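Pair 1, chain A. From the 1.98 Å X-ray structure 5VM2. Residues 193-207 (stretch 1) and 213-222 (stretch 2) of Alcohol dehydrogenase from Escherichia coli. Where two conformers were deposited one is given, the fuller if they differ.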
# COMPACT_ATOMS: atom_id res chain seq x y z
N ALA A 193 18.08 6.85 -7.01
CA ALA A 193 18.24 6.14 -8.27
C ALA A 193 17.90 7.08 -9.43
O ALA A 193 16.95 7.86 -9.35
CB ALA A 193 17.35 4.90 -8.32
N THR A 194 18.70 7.01 -10.50
CA THR A 194 18.55 7.90 -11.64
C THR A 194 18.13 7.19 -12.92
O THR A 194 17.74 7.87 -13.88
CB THR A 194 19.87 8.64 -11.91
OG1 THR A 194 20.89 7.69 -12.24
CG2 THR A 194 20.30 9.45 -10.69
N GLU A 195 18.20 5.86 -12.97
CA GLU A 195 17.83 5.09 -14.16
C GLU A 195 16.78 4.08 -13.73
O GLU A 195 17.10 3.06 -13.10
CB GLU A 195 19.05 4.41 -14.79
CG GLU A 195 20.19 5.35 -15.15
CD GLU A 195 19.92 6.12 -16.42
OE1 GLU A 195 19.28 5.56 -17.34
OE2 GLU A 195 20.35 7.29 -16.50
N ILE A 196 15.52 4.37 -14.04
CA ILE A 196 14.38 3.56 -13.62
C ILE A 196 13.52 3.29 -14.84
O ILE A 196 12.94 4.22 -15.41
CB ILE A 196 13.54 4.25 -12.53
CG1 ILE A 196 14.43 4.82 -11.42
CG2 ILE A 196 12.53 3.29 -11.96
CD1 ILE A 196 13.64 5.58 -10.37
N ALA A 197 13.39 2.02 -15.22
CA ALA A 197 12.48 1.61 -16.27
C ALA A 197 11.22 1.03 -15.63
O ALA A 197 11.30 0.30 -14.64
CB ALA A 197 13.12 0.57 -17.19
N VAL A 198 10.06 1.39 -16.17
CA VAL A 198 8.78 0.94 -15.65
C VAL A 198 8.01 0.25 -16.77
O VAL A 198 7.87 0.81 -17.87
CB VAL A 198 7.95 2.10 -15.06
CG1 VAL A 198 6.57 1.62 -14.66
CG2 VAL A 198 8.68 2.72 -13.88
N VAL A 199 7.51 -0.95 -16.49
CA VAL A 199 6.86 -1.80 -17.47
C VAL A 199 5.41 -2.01 -17.05
O VAL A 199 5.15 -2.38 -15.90
CB VAL A 199 7.58 -3.16 -17.60
CG1 VAL A 199 6.91 -4.02 -18.66
CG2 VAL A 199 9.06 -2.96 -17.90
N ASP A 200 4.48 -1.80 -17.97
CA ASP A 200 3.09 -2.16 -17.76
C ASP A 200 2.45 -2.42 -19.12
O ASP A 200 3.14 -2.47 -20.14
CB ASP A 200 2.34 -1.07 -16.97
CG ASP A 200 0.99 -1.55 -16.46
OD1 ASP A 200 0.79 -1.58 -15.23
OD2 ASP A 200 0.14 -1.90 -17.30
N VAL A 201 1.13 -2.56 -19.15
CA VAL A 201 0.40 -2.85 -20.37
C VAL A 201 -0.68 -1.82 -20.67
O VAL A 201 -1.35 -1.93 -21.70
CB VAL A 201 -0.21 -4.27 -20.35
CG1 VAL A 201 0.88 -5.32 -20.35
CG2 VAL A 201 -1.14 -4.43 -19.14
N LEU A 202 -0.86 -0.82 -19.81
CA LEU A 202 -1.89 0.19 -19.99
C LEU A 202 -1.22 1.55 -20.19
O LEU A 202 -0.42 1.98 -19.34
CB LEU A 202 -2.85 0.21 -18.80
CG LEU A 202 -3.76 -1.02 -18.72
CD1 LEU A 202 -4.48 -1.08 -17.38
CD2 LEU A 202 -4.76 -1.04 -19.87
N GLU A 203 -1.55 2.22 -21.29
CA GLU A 203 -0.87 3.46 -21.63
C GLU A 203 -1.14 4.55 -20.59
O GLU A 203 -0.28 5.42 -20.38
CB GLU A 203 -1.30 3.94 -23.02
CG GLU A 203 -0.58 3.25 -24.17
CD GLU A 203 0.93 3.49 -24.16
OE1 GLU A 203 1.36 4.55 -23.66
OE2 GLU A 203 1.67 2.61 -24.65
N LYS A 204 -2.29 4.52 -19.93
CA LYS A 204 -2.58 5.52 -18.91
C LYS A 204 -1.67 5.37 -17.70
O LYS A 204 -1.26 6.36 -17.09
CB LYS A 204 -4.05 5.45 -18.49
CG LYS A 204 -5.06 5.71 -19.60
CD LYS A 204 -4.54 6.71 -20.62
CE LYS A 204 -5.26 6.55 -21.95
NZ LYS A 204 -4.62 7.34 -23.03
N ARG A 205 -1.34 4.13 -17.34
CA ARG A 205 -0.42 3.92 -16.22
C ARG A 205 1.00 4.31 -16.60
O ARG A 205 1.75 4.86 -15.78
CB ARG A 205 -0.47 2.46 -15.76
CG ARG A 205 -1.82 2.03 -15.22
CD ARG A 205 -1.75 0.67 -14.52
NE ARG A 205 -2.98 0.36 -13.81
CZ ARG A 205 -3.17 -0.74 -13.08
NH1 ARG A 205 -2.20 -1.64 -12.97
NH2 ARG A 205 -4.33 -0.94 -12.47
N LEU A 206 1.40 4.03 -17.85
CA LEU A 206 2.74 4.43 -18.28
C LEU A 206 2.85 5.94 -18.43
O LEU A 206 3.93 6.50 -18.18
CB LEU A 206 3.09 3.74 -19.60
CG LEU A 206 3.26 2.22 -19.49
CD1 LEU A 206 3.64 1.62 -20.83
CD2 LEU A 206 4.29 1.88 -18.42
N ALA A 207 1.77 6.60 -18.82
CA ALA A 207 1.77 8.06 -18.80
C ALA A 207 2.00 8.58 -17.39
O ALA A 207 2.74 9.55 -17.19
CB ALA A 207 0.45 8.60 -19.36
N GLY A 213 8.26 10.26 -12.87
CA GLY A 213 9.71 10.28 -12.93
C GLY A 213 10.39 9.05 -13.50
O GLY A 213 11.61 8.94 -13.37
N ALA A 214 9.65 8.13 -14.12
CA ALA A 214 10.29 6.98 -14.75
C ALA A 214 11.26 7.45 -15.84
O ALA A 214 10.93 8.33 -16.63
CB ALA A 214 9.24 6.05 -15.35
N THR A 215 12.46 6.88 -15.85
CA THR A 215 13.43 7.21 -16.90
C THR A 215 12.95 6.72 -18.26
O THR A 215 13.03 7.44 -19.25
CB THR A 215 14.80 6.60 -16.57
OG1 THR A 215 15.25 7.09 -15.30
CG2 THR A 215 15.82 6.96 -17.64
N VAL A 216 12.50 5.47 -18.33
CA VAL A 216 11.99 4.87 -19.55
C VAL A 216 10.72 4.12 -19.18
O VAL A 216 10.61 3.57 -18.08
CB VAL A 216 13.02 3.91 -20.19
CG1 VAL A 216 12.44 3.21 -21.42
CG2 VAL A 216 14.30 4.66 -20.57
N VAL A 217 9.73 4.13 -20.07
CA VAL A 217 8.50 3.37 -19.88
C VAL A 217 8.37 2.39 -21.03
O VAL A 217 8.69 2.71 -22.18
CB VAL A 217 7.26 4.29 -19.78
CG1 VAL A 217 7.32 5.11 -18.49
CG2 VAL A 217 7.17 5.21 -20.99
N ILE A 218 7.90 1.18 -20.72
CA ILE A 218 7.89 0.08 -21.67
C ILE A 218 6.52 -0.57 -21.63
O ILE A 218 6.06 -1.01 -20.56
CB ILE A 218 8.99 -0.95 -21.38
CG1 ILE A 218 10.37 -0.35 -21.67
CG2 ILE A 218 8.78 -2.22 -22.18
CD1 ILE A 218 11.50 -0.98 -20.87
N ASN A 219 5.85 -0.63 -22.78
CA ASN A 219 4.54 -1.26 -22.88
C ASN A 219 4.75 -2.71 -23.32
O ASN A 219 4.97 -2.98 -24.51
CB ASN A 219 3.64 -0.49 -23.84
CG ASN A 219 2.24 -1.06 -23.91
OD1 ASN A 219 2.03 -2.27 -23.78
ND2 ASN A 219 1.26 -0.19 -24.10
N GLY A 220 4.64 -3.63 -22.37
CA GLY A 220 4.85 -5.04 -22.62
C GLY A 220 3.85 -5.67 -23.57
O GLY A 220 4.11 -6.79 -24.05
N ALA A 221 2.73 -5.01 -23.84
CA ALA A 221 1.79 -5.51 -24.83
C ALA A 221 2.17 -5.09 -26.24
O ALA A 221 1.90 -5.83 -27.20
CB ALA A 221 0.37 -5.03 -24.51
N LYS A 222 2.80 -3.93 -26.40
CA LYS A 222 3.20 -3.42 -27.70
C LYS A 222 4.69 -3.56 -27.96
O LYS A 222 5.12 -3.33 -29.10
CB LYS A 222 2.80 -1.94 -27.83
CG LYS A 222 1.39 -1.63 -27.35
CD LYS A 222 0.76 -0.50 -28.16
CE LYS A 222 -0.68 -0.26 -27.72
NZ LYS A 222 -1.66 -0.60 -28.79
O HOH W 1 -1.86 -1.13 -24.32

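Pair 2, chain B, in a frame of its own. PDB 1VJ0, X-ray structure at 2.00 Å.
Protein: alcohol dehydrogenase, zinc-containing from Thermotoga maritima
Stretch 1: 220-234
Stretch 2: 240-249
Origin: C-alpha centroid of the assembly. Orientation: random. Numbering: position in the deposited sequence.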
# COMPACT_ATOMS: atom_id res chain seq x y z
N ALA B 220 -12.66 13.30 4.12
CA ALA B 220 -11.74 14.26 4.74
C ALA B 220 -12.43 15.01 5.84
O ALA B 220 -13.62 15.33 5.74
CB ALA B 220 -11.22 15.26 3.74
N GLU B 221 -11.68 15.34 6.89
CA GLU B 221 -12.26 16.08 7.98
C GLU B 221 -12.39 17.57 7.67
O GLU B 221 -13.43 18.21 7.96
CB GLU B 221 -11.42 15.89 9.24
CG GLU B 221 -12.03 16.56 10.45
CD GLU B 221 -11.21 16.30 11.70
OE1 GLU B 221 -11.07 15.12 12.07
OE2 GLU B 221 -10.68 17.26 12.29
N ASN B 222 -11.32 18.16 7.17
CA ASN B 222 -11.32 19.57 6.81
C ASN B 222 -10.90 19.76 5.36
O ASN B 222 -9.93 19.14 4.89
CB ASN B 222 -10.33 20.38 7.67
CG ASN B 222 -10.57 20.24 9.13
OD1 ASN B 222 -9.67 19.84 9.90
ND2 ASN B 222 -11.74 20.58 9.55
N VAL B 223 -11.61 20.62 4.64
CA VAL B 223 -11.27 20.93 3.24
C VAL B 223 -11.10 22.45 3.10
O VAL B 223 -12.03 23.24 3.45
CB VAL B 223 -12.32 20.39 2.23
CG1 VAL B 223 -11.97 20.86 0.80
CG2 VAL B 223 -12.42 18.85 2.30
N ILE B 224 -9.90 22.87 2.74
CA ILE B 224 -9.59 24.31 2.64
C ILE B 224 -9.17 24.59 1.21
O ILE B 224 -8.37 23.83 0.64
CB ILE B 224 -8.41 24.68 3.58
CG1 ILE B 224 -8.81 24.46 5.05
CG2 ILE B 224 -7.90 26.15 3.34
CD1 ILE B 224 -7.77 23.66 5.79
N VAL B 225 -9.71 25.67 0.63
CA VAL B 225 -9.34 26.11 -0.72
C VAL B 225 -8.65 27.50 -0.71
O VAL B 225 -9.13 28.41 -0.06
CB VAL B 225 -10.57 26.17 -1.62
CG1 VAL B 225 -10.19 26.65 -3.03
CG2 VAL B 225 -11.23 24.79 -1.68
N ILE B 226 -7.53 27.61 -1.43
CA ILE B 226 -6.78 28.85 -1.58
C ILE B 226 -6.82 29.21 -3.06
O ILE B 226 -6.43 28.40 -3.91
CB ILE B 226 -5.31 28.73 -1.10
CG1 ILE B 226 -5.25 28.25 0.34
CG2 ILE B 226 -4.58 30.10 -1.30
CD1 ILE B 226 -3.88 27.94 0.83
N ALA B 227 -7.34 30.37 -3.35
CA ALA B 227 -7.43 30.91 -4.72
C ALA B 227 -7.53 32.44 -4.68
O ALA B 227 -7.56 33.05 -3.60
CB ALA B 227 -8.64 30.32 -5.46
N GLY B 228 -7.60 33.05 -5.85
CA GLY B 228 -7.70 34.49 -6.00
C GLY B 228 -9.05 35.11 -6.32
O GLY B 228 -9.16 36.30 -6.27
N SER B 229 -10.05 34.31 -6.69
CA SER B 229 -11.32 34.83 -7.16
C SER B 229 -12.39 34.66 -6.09
O SER B 229 -12.70 33.52 -5.75
CB SER B 229 -11.77 34.02 -8.39
OG SER B 229 -13.14 34.38 -8.69
N PRO B 230 -12.98 35.73 -5.59
CA PRO B 230 -14.07 35.57 -4.64
C PRO B 230 -15.26 34.73 -5.12
O PRO B 230 -15.83 34.00 -4.32
CB PRO B 230 -14.51 37.01 -4.36
CG PRO B 230 -13.37 37.86 -4.77
CD PRO B 230 -12.62 37.15 -5.79
N ASN B 231 -15.69 34.91 -6.37
CA ASN B 231 -16.79 34.12 -6.93
C ASN B 231 -16.50 32.63 -6.87
O ASN B 231 -17.35 31.82 -6.51
CB ASN B 231 -17.02 34.49 -8.40
CG ASN B 231 -17.70 35.81 -8.58
OD1 ASN B 231 -17.80 36.29 -9.72
ND2 ASN B 231 -18.20 36.42 -7.49
N ARG B 232 -15.29 32.24 -7.18
CA ARG B 232 -14.98 30.85 -7.20
C ARG B 232 -14.79 30.28 -5.83
O ARG B 232 -15.01 29.09 -5.62
CB ARG B 232 -13.73 30.60 -8.01
CG ARG B 232 -13.88 30.98 -9.47
CD ARG B 232 -12.65 30.71 -10.22
NE ARG B 232 -12.85 30.91 -11.65
CZ ARG B 232 -12.11 30.35 -12.57
NH1 ARG B 232 -11.13 29.54 -12.19
NH2 ARG B 232 -12.34 30.60 -13.86
N LEU B 233 -14.37 31.15 -4.91
CA LEU B 233 -14.20 30.74 -3.52
C LEU B 233 -15.56 30.56 -2.88
O LEU B 233 -15.74 29.64 -2.14
CB LEU B 233 -13.31 31.71 -2.73
CG LEU B 233 -11.83 31.62 -3.15
CD1 LEU B 233 -10.97 32.73 -2.45
CD2 LEU B 233 -11.22 30.25 -2.94
N LYS B 234 -16.51 31.41 -3.21
CA LYS B 234 -17.90 31.25 -2.78
C LYS B 234 -18.45 29.92 -3.31
O LYS B 234 -19.02 29.15 -2.57
CB LYS B 234 -18.72 32.43 -3.26
CG LYS B 234 -20.08 32.48 -2.69
CD LYS B 234 -20.76 33.83 -2.98
N GLY B 240 -18.75 22.41 -0.65
CA GLY B 240 -18.37 21.70 0.57
C GLY B 240 -17.08 22.12 1.26
O GLY B 240 -16.71 21.49 2.23
N ALA B 241 -16.36 23.12 0.75
CA ALA B 241 -15.16 23.62 1.45
C ALA B 241 -15.53 24.17 2.84
O ALA B 241 -16.52 24.93 2.99
CB ALA B 241 -14.45 24.69 0.61
N ASP B 242 -14.72 23.85 3.85
CA ASP B 242 -14.92 24.39 5.20
C ASP B 242 -14.35 25.81 5.36
O ASP B 242 -14.79 26.55 6.21
CB ASP B 242 -14.20 23.49 6.23
CG ASP B 242 -14.77 22.08 6.26
OD1 ASP B 242 -15.94 21.94 6.68
OD2 ASP B 242 -14.14 21.08 5.92
N LEU B 243 -13.32 26.12 4.59
CA LEU B 243 -12.65 27.42 4.66
C LEU B 243 -12.11 27.73 3.32
O LEU B 243 -11.63 26.83 2.61
CB LEU B 243 -11.47 27.33 5.64
CG LEU B 243 -10.62 28.58 5.85
CD1 LEU B 243 -11.42 29.69 6.48
CD2 LEU B 243 -9.39 28.27 6.69
N THR B 244 -12.21 28.99 2.96
CA THR B 244 -11.49 29.53 1.77
C THR B 244 -10.57 30.66 2.19
O THR B 244 -10.83 31.34 3.15
CB THR B 244 -12.43 29.98 0.61
OG1 THR B 244 -13.31 31.04 1.00
CG2 THR B 244 -13.35 28.86 0.24
N LEU B 245 -9.45 30.78 1.50
CA LEU B 245 -8.53 31.87 1.71
C LEU B 245 -8.18 32.50 0.38
O LEU B 245 -7.64 31.84 -0.54
CB LEU B 245 -7.28 31.33 2.36
CG LEU B 245 -7.47 30.65 3.73
CD1 LEU B 245 -6.34 29.69 4.02
CD2 LEU B 245 -7.58 31.68 4.82
N ASN B 246 -8.49 33.79 0.27
CA ASN B 246 -8.17 34.57 -0.89
C ASN B 246 -6.71 35.05 -0.88
O ASN B 246 -6.33 35.94 -0.10
CB ASN B 246 -9.10 35.76 -0.95
CG ASN B 246 -9.02 36.48 -2.24
OD1 ASN B 246 -7.93 36.64 -2.79
ND2 ASN B 246 -10.17 37.04 -2.71
N ARG B 247 -5.89 34.47 -1.76
CA ARG B 247 -4.46 34.79 -1.76
C ARG B 247 -4.13 36.18 -2.24
O ARG B 247 -3.08 36.70 -1.93
CB ARG B 247 -3.66 33.68 -2.48
CG ARG B 247 -3.88 33.66 -3.92
CD ARG B 247 -2.87 32.80 -4.70
NE ARG B 247 -3.15 33.13 -6.09
CZ ARG B 247 -2.63 34.15 -6.73
NH1 ARG B 247 -1.70 34.93 -6.15
NH2 ARG B 247 -3.00 34.38 -7.98
N ARG B 248 -5.06 36.86 -2.91
CA ARG B 248 -4.86 38.25 -3.23
C ARG B 248 -5.16 39.16 -2.03
O ARG B 248 -4.80 40.34 -2.07
CB ARG B 248 -5.69 38.68 -4.45
CG ARG B 248 -5.37 37.86 -5.69
CD ARG B 248 -6.07 38.35 -7.00
N GLU B 249 -5.79 38.64 -0.96
CA GLU B 249 -6.25 39.54 0.11
C GLU B 249 -5.70 39.20 1.49
O GLU B 249 -6.12 39.79 2.49
CB GLU B 249 -7.78 39.55 0.20
CG GLU B 249 -8.49 39.84 -1.10
CD GLU B 249 -8.27 41.24 -1.57
OE1 GLU B 249 -8.15 42.15 -0.71
OE2 GLU B 249 -8.23 41.43 -2.81
O HOH W 2 -9.94 39.19 -4.45

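In both pairs a strand leads through a short turn into a helix, and a second strand lies parallel to the first. The 14 central residues superpose with an RMSD of 0.4 Å on N, CA and C. The strands run at 21° in pair 1 and 17° in pair 2, with closest axial approaches of 4.7 Å in each, while the helix runs nearly antiparallel to the second strand.

The same backbone ladder joins the strands. In pair 1, A:Val198 N donates to A:Val216 O (3.0 Å) and A:Ile218 N to A:Val198 O (2.9 Å); at the matching positions of pair 2, B:Val225 N donates to B:Leu243 O (3.0 Å) and B:Leu245 N to B:Val225 O (2.9 Å). The ladder ends alike, with A:Gly220 N bonded to A:Asp200 O and B:Arg247 N to B:Ala227 O, both at 2.9 Å. Before the second strand, A:Gly213 and B:Gly240 each close a helix in a Schellman motif, at positive phi angles where a CB would jam against the preceding carbonyl.

At the start of the ladder, different side chains do one job. A:Thr215 and B:Asp242 coincide, both with chi1 in m, and each accepts a bond from the first strand: A:Ile196 N to A:Thr215 OG1 at 3.0 Å, B:Val223 N to B:Asp242 OD2 at 2.9 Å. The threonine hydroxyl also donates to A:Thr194 O (3.0 Å), something a carboxylate without a proton could not do.

On the face carrying A:Ala197, A:Val199, A:Val216 and A:Ile218, pair 2 puts bulkier residues at three of the four positions: B:Ile224, B:Ile226 and B:Leu243, with B:Leu245 matching A:Ile218. A:Ala197 CB lies 4.3 Å from A:Ile218 CD1; its counterpart B:Ile224 reaches further, placing CG2 3.9 Å from B:Leu245 CD1 and CG1 4.0 Å from B:Leu243 CB. The other face is closed by a leucine from the helix, A:Leu206 or B:Leu233, whose side-chain centres fall within 0.3 Å of each other. A:Leu206 CD2 packs 4.1 Å from A:Val217 CB, and B:Leu233 CD2 approaches B:Thr244 CB to 3.8 Å, so a threonine takes the valine's place against the same leucine.

The asparagines A:Asn219 and B:Asn246 superpose almost exactly, and in both a water joins ND2 to the carbonyl of the matching residue of the first stretch: water 1 accepts from A:Asn219 ND2 (3.3 Å) and donates to A:Val201 O (2.8 Å), while water 2 accepts from B:Asn246 ND2 (2.8 Å) and donates weakly to B:Gly228 O (3.5 Å). Only in pair 1 does ND2 also donate across to the helix, from A:Asn219 ND2 to A:Glu203 OE2 (2.9 Å), tying the second strand to the first turn of the helix; B:Pro230, at the glutamate's position, can accept no such bond, and its CG sits 3.9 Å from B:Asn246 ND2. The OD1 atoms turn back to their own strand ends, A:Asn219 OD1 taking A:Ala221 N at 2.8 Å and B:Asn246 OD1 taking B:Arg248 N at 2.9 Å.

Just past the first strand, bulk changes sides. A:Val201 CG1 covers A:Ala221 CB at 4.2 Å, alongside A:Gly220. In pair 2 the glycine is B:Gly228, in the first stretch, and B:Arg247 supplies the side chain from the second, with its CB 3.9 Å from B:Ile226 CG2 and its CG 4.2 Å from B:Gly228 N.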